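Local coordinates for protein DNA polymerase III beta subunit (Streptococcus pyogenes, PDB 2AVT) that probably forms a ring-shaped dimeric sliding clamp that encircles DNA and tethers the replicative polymerase to its template, at residues A[30-38]-A[71-82]. Numbering follows the deposited sequence.
Sequences ILSSIKIEV and SPGAILLEASFF
Leu-76 pushes its forked end into a notch between Ile-30 and Lys-35. Its CD2 presses on Lys-35 CB at 3.4 Å, tighter than usual, while CD1 meets Ile-30 CD1 at 3.7 Å, the two side chains crossing at about a right angle. A branched leucine suits a place with a wall on each side, and the extended lysine lends its methylenes as wall while NZ reaches on to a salt bridge with Glu-37 OE2. On the other face, Ile-34, Ile-36 and Val-38, beta-branched as suits an extended strand, line up beside Ile-75 and Leu-77. Ile-36, with CG1 beside its backbone N (chi1 -58°), drives CD1 into the hollow between Leu-77 CD1 (4.0 Å) and Phe-82 CE2 (3.8 Å), and the same Leu-77 methyl lies above one face of the Phe-82 ring, offset toward its rim. These are neighbouring antiparallel strands, 33-39 and 73-78, in a sheet of the N-terminal clamp domain, the second running straight into helix 79-88, whose Phe-82 turns back toward the strands and packs beside Leu-15 of helix 8-18. Six backbone hydrogen bonds join Ile-34, Ile-36 and Val-38 to Leu-77, Ile-75 and Gly-73, whose backbone angles would jam any side chain against the preceding carbonyl O. At the helix start small Ala-79 meets Ile-34, CB to CB 3.9 Å, and its N bonds to Ser-32 O at 3.1 Å.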
ATOM      1  N   ILE A  30      26.581  -6.241   5.935  1.00 22.05           N
ATOM      2  CA  ILE A  30      27.096  -5.285   4.959  1.00 21.65           C
ATOM      3  C   ILE A  30      26.260  -5.176   3.672  1.00 20.15           C
ATOM      4  O   ILE A  30      26.368  -4.190   2.947  1.00 20.78           O
ATOM      5  CB  ILE A  30      28.569  -5.605   4.603  1.00 25.34           C
ATOM      6  CG1 ILE A  30      29.230  -4.374   3.980  1.00 24.78           C
ATOM      7  CG2 ILE A  30      28.653  -6.824   3.666  1.00 21.98           C
ATOM      8  CD1 ILE A  30      29.316  -3.182   4.932  1.00 26.56           C
ATOM      9  N   LEU A  31      25.395  -6.152   3.405  1.00 16.65           N
ATOM     10  CA  LEU A  31      24.591  -6.099   2.184  1.00 18.72           C
ATOM     11  C   LEU A  31      23.450  -5.091   2.253  1.00 18.70           C
ATOM     12  O   LEU A  31      22.753  -4.878   1.264  1.00 18.30           O
ATOM     13  CB  LEU A  31      24.045  -7.490   1.823  1.00 17.30           C
ATOM     14  CG  LEU A  31      25.115  -8.538   1.490  1.00 20.37           C
ATOM     15  CD1 LEU A  31      24.444  -9.829   1.031  1.00 21.19           C
ATOM     16  CD2 LEU A  31      26.041  -8.005   0.386  1.00 21.49           C
ATOM     17  N   SER A  32      23.237  -4.495   3.426  1.00 17.67           N
ATOM     18  CA  SER A  32      22.197  -3.470   3.577  1.00 18.98           C
ATOM     19  C   SER A  32      22.717  -2.154   2.979  1.00 18.32           C
ATOM     20  O   SER A  32      21.971  -1.190   2.796  1.00 21.11           O
ATOM     21  CB  SER A  32      21.894  -3.229   5.062  1.00 17.27           C
ATOM     22  OG  SER A  32      23.044  -2.702   5.706  1.00 16.97           O
ATOM     23  N   SER A  33      24.005  -2.102   2.683  1.00 20.86           N
ATOM     24  CA  SER A  33      24.557  -0.870   2.157  1.00 24.96           C
ATOM     25  C   SER A  33      24.614  -0.772   0.638  1.00 25.86           C
ATOM     26  O   SER A  33      24.549  -1.781  -0.086  1.00 21.93           O
ATOM     27  CB  SER A  33      25.948  -0.642   2.744  1.00 30.02           C
ATOM     28  OG  SER A  33      26.830  -1.671   2.353  1.00 37.94           O
ATOM     29  N   ILE A  34      24.674   0.464   0.155  1.00 21.60           N
ATOM     30  CA  ILE A  34      24.812   0.677  -1.270  1.00 21.20           C
ATOM     31  C   ILE A  34      26.268   1.082  -1.442  1.00 21.62           C
ATOM     32  O   ILE A  34      26.828   1.831  -0.627  1.00 21.96           O
ATOM     33  CB  ILE A  34      23.852   1.778  -1.793  1.00 22.49           C
ATOM     34  CG1 ILE A  34      24.039   1.945  -3.305  1.00 23.16           C
ATOM     35  CG2 ILE A  34      24.088   3.072  -1.058  1.00 17.55           C
ATOM     36  CD1 ILE A  34      22.821   2.494  -4.024  1.00 24.32           C
ATOM     37  N   LYS A  35      26.904   0.547  -2.475  1.00 20.19           N
ATOM     38  CA  LYS A  35      28.299   0.852  -2.734  1.00 21.19           C
ATOM     39  C   LYS A  35      28.358   1.910  -3.820  1.00 22.11           C
ATOM     40  O   LYS A  35      27.708   1.788  -4.853  1.00 22.51           O
ATOM     41  CB  LYS A  35      29.032  -0.422  -3.170  1.00 24.12           C
ATOM     42  CG  LYS A  35      30.480  -0.234  -3.543  1.00 25.68           C
ATOM     43  CD  LYS A  35      31.054  -1.557  -4.043  1.00 31.82           C
ATOM     44  CE  LYS A  35      32.406  -1.362  -4.710  1.00 37.70           C
ATOM     45  NZ  LYS A  35      32.782  -2.566  -5.526  1.00 41.88           N
ATOM     46  N   ILE A  36      29.126   2.962  -3.568  1.00 23.29           N
ATOM     47  CA  ILE A  36      29.249   4.052  -4.518  1.00 24.31           C
ATOM     48  C   ILE A  36      30.698   4.197  -4.952  1.00 26.85           C
ATOM     49  O   ILE A  36      31.577   4.462  -4.132  1.00 25.49           O
ATOM     50  CB  ILE A  36      28.789   5.378  -3.889  1.00 24.10           C
ATOM     51  CG1 ILE A  36      27.341   5.252  -3.412  1.00 23.08           C
ATOM     52  CG2 ILE A  36      28.907   6.503  -4.901  1.00 20.53           C
ATOM     53  CD1 ILE A  36      26.809   6.499  -2.743  1.00 23.95           C
ATOM     54  N   GLU A  37      30.953   3.997  -6.238  1.00 26.66           N
ATOM     55  CA  GLU A  37      32.305   4.140  -6.758  1.00 30.27           C
ATOM     56  C   GLU A  37      32.298   5.274  -7.763  1.00 29.28           C
ATOM     57  O   GLU A  37      31.538   5.253  -8.726  1.00 29.66           O
ATOM     58  CB  GLU A  37      32.762   2.857  -7.440  1.00 33.12           C
ATOM     59  CG  GLU A  37      32.826   1.674  -6.519  1.00 37.25           C
ATOM     60  CD  GLU A  37      33.092   0.388  -7.270  1.00 42.01           C
ATOM     61  OE1 GLU A  37      32.317   0.074  -8.209  1.00 39.35           O
ATOM     62  OE2 GLU A  37      34.069  -0.304  -6.916  1.00 45.46           O
ATOM     63  N   VAL A  38      33.149   6.261  -7.532  1.00 29.33           N
ATOM     64  CA  VAL A  38      33.223   7.407  -8.412  1.00 29.61           C
ATOM     65  C   VAL A  38      34.482   7.329  -9.265  1.00 31.11           C
ATOM     66  O   VAL A  38      35.600   7.282  -8.739  1.00 30.88           O
ATOM     67  CB  VAL A  38      33.224   8.720  -7.596  1.00 30.92           C
ATOM     68  CG1 VAL A  38      33.285   9.913  -8.529  1.00 29.84           C
ATOM     69  CG2 VAL A  38      31.970   8.788  -6.712  1.00 26.90           C
ATOM     70  N   SER A  71      36.635  14.470  -8.042  1.00 34.94           N
ATOM     71  CA  SER A  71      37.629  13.556  -7.494  1.00 33.90           C
ATOM     72  C   SER A  71      37.066  12.141  -7.340  1.00 34.57           C
ATOM     73  O   SER A  71      35.898  11.957  -6.991  1.00 32.12           O
ATOM     74  CB  SER A  71      38.123  14.081  -6.143  1.00 34.17           C
ATOM     75  OG  SER A  71      39.164  13.263  -5.632  1.00 37.78           O
ATOM     76  N   PRO A  72      37.899  11.126  -7.618  1.00 34.77           N
ATOM     77  CA  PRO A  72      37.582   9.693  -7.547  1.00 36.24           C
ATOM     78  C   PRO A  72      37.451   9.202  -6.108  1.00 34.74           C
ATOM     79  O   PRO A  72      37.914   9.858  -5.179  1.00 35.90           O
ATOM     80  CB  PRO A  72      38.776   9.030  -8.256  1.00 37.50           C
ATOM     81  CG  PRO A  72      39.364  10.133  -9.094  1.00 38.18           C
ATOM     82  CD  PRO A  72      39.240  11.329  -8.190  1.00 36.36           C
ATOM     83  N   GLY A  73      36.824   8.043  -5.930  1.00 32.79           N
ATOM     84  CA  GLY A  73      36.667   7.497  -4.595  1.00 31.68           C
ATOM     85  C   GLY A  73      35.650   6.375  -4.538  1.00 30.55           C
ATOM     86  O   GLY A  73      34.985   6.070  -5.528  1.00 29.33           O
ATOM     87  N   ALA A  74      35.537   5.751  -3.373  1.00 28.33           N
ATOM     88  CA  ALA A  74      34.593   4.663  -3.194  1.00 27.19           C
ATOM     89  C   ALA A  74      34.148   4.610  -1.732  1.00 25.50           C
ATOM     90  O   ALA A  74      34.963   4.741  -0.819  1.00 28.08           O
ATOM     91  CB  ALA A  74      35.232   3.349  -3.614  1.00 29.54           C
ATOM     92  N   ILE A  75      32.853   4.430  -1.508  1.00 24.56           N
ATOM     93  CA  ILE A  75      32.336   4.393  -0.149  1.00 21.87           C
ATOM     94  C   ILE A  75      31.054   3.588  -0.060  1.00 21.29           C
ATOM     95  O   ILE A  75      30.364   3.405  -1.065  1.00 21.36           O
ATOM     96  CB  ILE A  75      32.069   5.837   0.382  1.00 22.32           C
ATOM     97  CG1 ILE A  75      31.810   5.811   1.889  1.00 23.97           C
ATOM     98  CG2 ILE A  75      30.855   6.454  -0.314  1.00 21.01           C
ATOM     99  CD1 ILE A  75      31.541   7.186   2.475  1.00 26.57           C
ATOM    100  N   LEU A  76      30.760   3.096   1.145  1.00 20.20           N
ATOM    101  CA  LEU A  76      29.550   2.338   1.438  1.00 18.60           C
ATOM    102  C   LEU A  76      28.676   3.141   2.419  1.00 20.65           C
ATOM    103  O   LEU A  76      29.172   3.673   3.412  1.00 20.22           O
ATOM    104  CB  LEU A  76      29.891   0.990   2.090  1.00 21.45           C
ATOM    105  CG  LEU A  76      30.848   0.007   1.402  1.00 21.30           C
ATOM    106  CD1 LEU A  76      30.946  -1.269   2.248  1.00 23.42           C
ATOM    107  CD2 LEU A  76      30.330  -0.323   0.006  1.00 20.25           C
ATOM    108  N   LEU A  77      27.377   3.190   2.152  1.00 20.58           N
ATOM    109  CA  LEU A  77      26.424   3.909   2.992  1.00 21.10           C
ATOM    110  C   LEU A  77      25.183   3.032   3.126  1.00 22.21           C
ATOM    111  O   LEU A  77      24.876   2.264   2.207  1.00 22.17           O
ATOM    112  CB  LEU A  77      26.040   5.246   2.325  1.00 20.07           C
ATOM    113  CG  LEU A  77      27.153   6.278   2.126  1.00 20.86           C
ATOM    114  CD1 LEU A  77      26.702   7.403   1.183  1.00 22.78           C
ATOM    115  CD2 LEU A  77      27.544   6.838   3.483  1.00 21.56           C
ATOM    116  N   GLU A  78      24.479   3.113   4.256  1.00 21.25           N
ATOM    117  CA  GLU A  78      23.262   2.312   4.415  1.00 22.85           C
ATOM    118  C   GLU A  78      22.321   2.785   3.321  1.00 23.85           C
ATOM    119  O   GLU A  78      21.966   3.961   3.266  1.00 22.33           O
ATOM    120  CB  GLU A  78      22.617   2.539   5.786  1.00 25.12           C
ATOM    121  CG  GLU A  78      23.366   1.915   6.946  1.00 25.82           C
ATOM    122  CD  GLU A  78      23.474   0.407   6.823  1.00 26.15           C
ATOM    123  OE1 GLU A  78      22.482  -0.225   6.412  1.00 28.07           O
ATOM    124  OE2 GLU A  78      24.543  -0.143   7.152  1.00 28.89           O
ATOM    125  N   ALA A  79      21.914   1.867   2.453  1.00 23.37           N
ATOM    126  CA  ALA A  79      21.055   2.195   1.318  1.00 23.39           C
ATOM    127  C   ALA A  79      19.737   2.943   1.562  1.00 25.10           C
ATOM    128  O   ALA A  79      19.570   4.071   1.101  1.00 22.51           O
ATOM    129  CB  ALA A  79      20.780   0.942   0.519  1.00 22.74           C
ATOM    130  N   SER A  80      18.786   2.306   2.236  1.00 24.64           N
ATOM    131  CA  SER A  80      17.491   2.932   2.490  1.00 27.98           C
ATOM    132  C   SER A  80      17.634   4.283   3.170  1.00 29.37           C
ATOM    133  O   SER A  80      16.948   5.245   2.829  1.00 30.86           O
ATOM    134  CB  SER A  80      16.618   2.016   3.348  1.00 30.50           C
ATOM    135  OG  SER A  80      16.155   0.930   2.573  1.00 35.25           O
ATOM    136  N   PHE A  81      18.541   4.350   4.131  1.00 27.78           N
ATOM    137  CA  PHE A  81      18.781   5.580   4.860  1.00 27.12           C
ATOM    138  C   PHE A  81      19.360   6.667   3.932  1.00 26.99           C
ATOM    139  O   PHE A  81      18.892   7.810   3.920  1.00 23.79           O
ATOM    140  CB  PHE A  81      19.728   5.271   6.019  1.00 28.69           C
ATOM    141  CG  PHE A  81      20.089   6.465   6.850  1.00 29.85           C
ATOM    142  CD1 PHE A  81      19.115   7.184   7.518  1.00 32.05           C
ATOM    143  CD2 PHE A  81      21.410   6.860   6.971  1.00 30.27           C
ATOM    144  CE1 PHE A  81      19.454   8.280   8.293  1.00 31.33           C
ATOM    145  CE2 PHE A  81      21.751   7.952   7.743  1.00 34.45           C
ATOM    146  CZ  PHE A  81      20.767   8.661   8.404  1.00 31.19           C
ATOM    147  N   PHE A  82      20.359   6.303   3.137  1.00 23.72           N
ATOM    148  CA  PHE A  82      20.986   7.262   2.238  1.00 23.45           C
ATOM    149  C   PHE A  82      20.000   7.820   1.230  1.00 23.79           C
ATOM    150  O   PHE A  82      19.974   9.027   0.970  1.00 23.38           O
ATOM    151  CB  PHE A  82      22.147   6.608   1.487  1.00 24.82           C
ATOM    152  CG  PHE A  82      22.808   7.518   0.497  1.00 24.03           C
ATOM    153  CD1 PHE A  82      23.392   8.706   0.914  1.00 24.99           C
ATOM    154  CD2 PHE A  82      22.862   7.182  -0.848  1.00 23.04           C
ATOM    155  CE1 PHE A  82      24.028   9.542   0.002  1.00 23.56           C
ATOM    156  CE2 PHE A  82      23.493   8.013  -1.764  1.00 24.82           C
ATOM    157  CZ  PHE A  82      24.078   9.194  -1.336  1.00 24.07           C
TER
HETATM  158  O   HOH W   1      19.449  -0.394   3.471  1.00 22.95           O
HETATM  159  O   HOH W   2      25.615  -2.314   6.000  1.00 31.33           O